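Long-range contact in immunoreactive 84kD antigen PG93 (Porphyromonas gingivalis, PDB 5M11), which serves as an essential surface component of the type IX secretion system and binds zinc and calcium ions: residues V538-S543 against K597-W602. Sequence-based numbering, arbitrary orientation.
Sequences VDHNGS and KLNHKW. With ZN (zinc ion), chain E; PG4 (tetraethylene glycol), chain P.
A salt bridge between Asp539 and Lys601 joins two neighbouring antiparallel blades of a beta-propeller, at the turns linking the first and second strands of each: 533-538 to 544-548 in one, 589-595 to 601-606 in the next. Lys601 NZ lies 2.9 Å from Asp539 OD2, on the anti lone pair of that oxygen, which also accepts from Trp545 NE1. The lysine chain bends at chi2 and then runs extended, bringing its ammonium back over its own turn, where Lys601 NZ donates to Asn599 O at 2.8 Å; Glu615 O is a further acceptor. The buried charge is thus held by a carboxylate and two carbonyls, which would be expected to keep it protonated.

The other carboxylate oxygen of Asp539 organises its own type I turn, Asp539 to Gly542. With CG in the crowded position between backbone N and carbonyl carbon (chi1 78°), Asp539 OD1 takes Ser543 N from above the carboxylate plane, at 3.1 Å, and more weakly Asn541 N.

In Asn599, CG anti to the backbone N carries the amide across to the turn. Asn599 OD1 accepts a nearly straight bond from His540 N (3.0 Å, 168°), the donor standing above the carbonyl plane. Asn599 ND2 and Asn541 ND2 both donate to Glu615 OE2, the latter weakly, consistent with their lying side by side.

Farther out, the His540 ring slides antiparallel past the Asn599 amide, the planes only 14° apart. A tetraethylene glycol, probably from the crystallisation liquor, follows this outer side: His540 ND1 donates to its O2 at 2.8 Å, and its C5 lies over one ring face. His600 takes no part in the contact; its NE2 binds a zinc ion. At the ring edge of His540, CE1 lies in plane with Lys597 O, 3.7 Å away.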
loop_
_atom_site.group_PDB
_atom_site.type_symbol
_atom_site.label_atom_id
_atom_site.label_comp_id
_atom_site.label_asym_id
_atom_site.label_seq_id
_atom_site.Cartn_x
_atom_site.Cartn_y
_atom_site.Cartn_z
ATOM N N VAL A 538 13.969 -20.604 -4.664
ATOM C CA VAL A 538 14.496 -21.751 -5.406
ATOM C C VAL A 538 13.785 -21.823 -6.788
ATOM O O VAL A 538 12.550 -21.856 -6.877
ATOM C CB VAL A 538 14.503 -23.099 -4.613
ATOM C CG1 VAL A 538 13.152 -23.796 -4.590
ATOM C CG2 VAL A 538 15.596 -24.035 -5.133
ATOM N N ASP A 539 14.567 -21.785 -7.863
ATOM C CA ASP A 539 13.941 -21.858 -9.168
ATOM C C ASP A 539 13.794 -23.330 -9.584
ATOM O O ASP A 539 14.075 -24.218 -8.775
ATOM C CB ASP A 539 14.699 -21.003 -10.192
ATOM C CG ASP A 539 15.983 -21.546 -10.774
ATOM O OD1 ASP A 539 16.401 -22.660 -10.373
ATOM O OD2 ASP A 539 16.574 -20.858 -11.640
ATOM N N HIS A 540 13.347 -23.595 -10.824
ATOM C CA HIS A 540 13.159 -24.966 -11.305
ATOM C C HIS A 540 14.494 -25.673 -11.609
ATOM O O HIS A 540 14.524 -26.905 -11.605
ATOM C CB HIS A 540 12.266 -24.996 -12.549
ATOM C CG HIS A 540 10.937 -24.337 -12.374
ATOM N ND1 HIS A 540 10.278 -23.758 -13.447
ATOM C CD2 HIS A 540 10.188 -24.170 -11.261
ATOM C CE1 HIS A 540 9.147 -23.277 -12.957
ATOM N NE2 HIS A 540 9.054 -23.486 -11.644
ATOM N N ASN A 541 15.589 -24.902 -11.847
ATOM C CA ASN A 541 16.938 -25.414 -12.153
ATOM C C ASN A 541 17.764 -25.716 -10.865
ATOM O O ASN A 541 19.006 -25.767 -10.915
ATOM C CB ASN A 541 17.699 -24.414 -13.045
ATOM C CG ASN A 541 17.124 -24.207 -14.422
ATOM O OD1 ASN A 541 16.568 -25.124 -15.042
ATOM N ND2 ASN A 541 17.302 -23.000 -14.958
ATOM N N GLY A 542 17.060 -25.909 -9.742
ATOM C CA GLY A 542 17.648 -26.180 -8.436
ATOM C C GLY A 542 18.606 -25.117 -7.928
ATOM O O GLY A 542 19.515 -25.433 -7.147
ATOM N N SER A 543 18.409 -23.842 -8.389
ATOM C CA SER A 543 19.205 -22.654 -8.040
ATOM C C SER A 543 18.537 -21.821 -6.946
ATOM O O SER A 543 17.306 -21.665 -6.968
ATOM C CB SER A 543 19.419 -21.767 -9.261
ATOM O OG SER A 543 19.871 -22.484 -10.392
ATOM N N LYS A 597 6.194 -19.834 -13.853
ATOM C CA LYS A 597 5.889 -21.126 -14.461
ATOM C C LYS A 597 6.888 -21.300 -15.614
ATOM O O LYS A 597 7.261 -22.427 -15.968
ATOM C CB LYS A 597 4.426 -21.075 -14.951
ATOM C CG LYS A 597 3.890 -22.305 -15.657
ATOM C CD LYS A 597 2.450 -22.079 -16.156
ATOM C CE LYS A 597 2.347 -21.355 -17.485
ATOM N NZ LYS A 597 2.653 -22.240 -18.642
ATOM N N LEU A 598 7.348 -20.143 -16.175
ATOM C CA LEU A 598 8.335 -20.059 -17.253
ATOM C C LEU A 598 9.748 -20.011 -16.707
ATOM O O LEU A 598 10.689 -19.882 -17.497
ATOM C CB LEU A 598 8.100 -18.824 -18.131
ATOM C CG LEU A 598 6.746 -18.656 -18.806
ATOM C CD1 LEU A 598 6.751 -17.415 -19.670
ATOM C CD2 LEU A 598 6.349 -19.871 -19.618
ATOM N N ASN A 599 9.907 -20.115 -15.362
ATOM C CA ASN A 599 11.184 -20.039 -14.634
ATOM C C ASN A 599 11.775 -18.593 -14.697
ATOM O O ASN A 599 12.960 -18.381 -14.424
ATOM C CB ASN A 599 12.184 -21.089 -15.146
ATOM C CG ASN A 599 13.184 -21.583 -14.135
ATOM O OD1 ASN A 599 13.028 -21.432 -12.908
ATOM N ND2 ASN A 599 14.208 -22.249 -14.648
ATOM N N HIS A 600 10.921 -17.602 -15.034
ATOM C CA HIS A 600 11.291 -16.190 -15.064
ATOM C C HIS A 600 11.188 -15.663 -13.656
ATOM O O HIS A 600 10.522 -16.288 -12.832
ATOM C CB HIS A 600 10.424 -15.383 -16.044
ATOM C CG HIS A 600 10.635 -15.715 -17.492
ATOM N ND1 HIS A 600 9.610 -15.581 -18.415
ATOM C CD2 HIS A 600 11.740 -16.168 -18.130
ATOM C CE1 HIS A 600 10.121 -15.945 -19.578
ATOM N NE2 HIS A 600 11.406 -16.304 -19.461
ATOM N N LYS A 601 11.876 -14.557 -13.347
ATOM C CA LYS A 601 11.926 -14.052 -11.979
ATOM C C LYS A 601 11.246 -12.699 -11.796
ATOM O O LYS A 601 11.560 -11.750 -12.506
ATOM C CB LYS A 601 13.393 -13.956 -11.525
ATOM C CG LYS A 601 13.995 -15.282 -11.055
ATOM C CD LYS A 601 14.435 -16.240 -12.165
ATOM C CE LYS A 601 14.601 -17.621 -11.591
ATOM N NZ LYS A 601 15.058 -18.626 -12.588
ATOM N N TRP A 602 10.307 -12.614 -10.835
ATOM C CA TRP A 602 9.637 -11.364 -10.474
ATOM C C TRP A 602 10.400 -10.797 -9.301
ATOM O O TRP A 602 10.477 -11.431 -8.250
ATOM C CB TRP A 602 8.147 -11.564 -10.167
ATOM C CG TRP A 602 7.327 -11.852 -11.387
ATOM C CD1 TRP A 602 6.968 -13.081 -11.859
ATOM C CD2 TRP A 602 6.812 -10.894 -12.323
ATOM N NE1 TRP A 602 6.238 -12.946 -13.021
ATOM C CE2 TRP A 602 6.147 -11.616 -13.341
ATOM C CE3 TRP A 602 6.869 -9.491 -12.418
ATOM C CZ2 TRP A 602 5.548 -10.985 -14.438
ATOM C CZ3 TRP A 602 6.269 -8.866 -13.503
ATOM C CH2 TRP A 602 5.603 -9.609 -14.487
HETATM ZN ZN ZN E . 12.859 -16.958 -20.933
HETATM O O1 PG4 P . 11.000 -22.906 -18.967
HETATM C C1 PG4 P . 10.316 -23.952 -18.251
HETATM C C2 PG4 P . 11.091 -24.375 -16.996
HETATM O O2 PG4 P . 10.199 -24.896 -16.006
HETATM C C3 PG4 P . 10.376 -26.300 -15.821
HETATM C C4 PG4 P . 9.463 -26.816 -14.711
HETATM O O3 PG4 P . 10.234 -27.487 -13.709
HETATM C C5 PG4 P . 9.401 -28.058 -12.704
HETATM C C6 PG4 P . 9.996 -27.747 -11.340
HETATM O O4 PG4 P . 9.017 -27.100 -10.531
HETATM C C7 PG4 P . 9.291 -27.313 -9.147
HETATM C C8 PG4 P . 9.442 -25.979 -8.416
HETATM O O5 PG4 P . 10.810 -25.549 -8.442
HETATM O O HOH W 1 12.763 -15.043 -22.420
#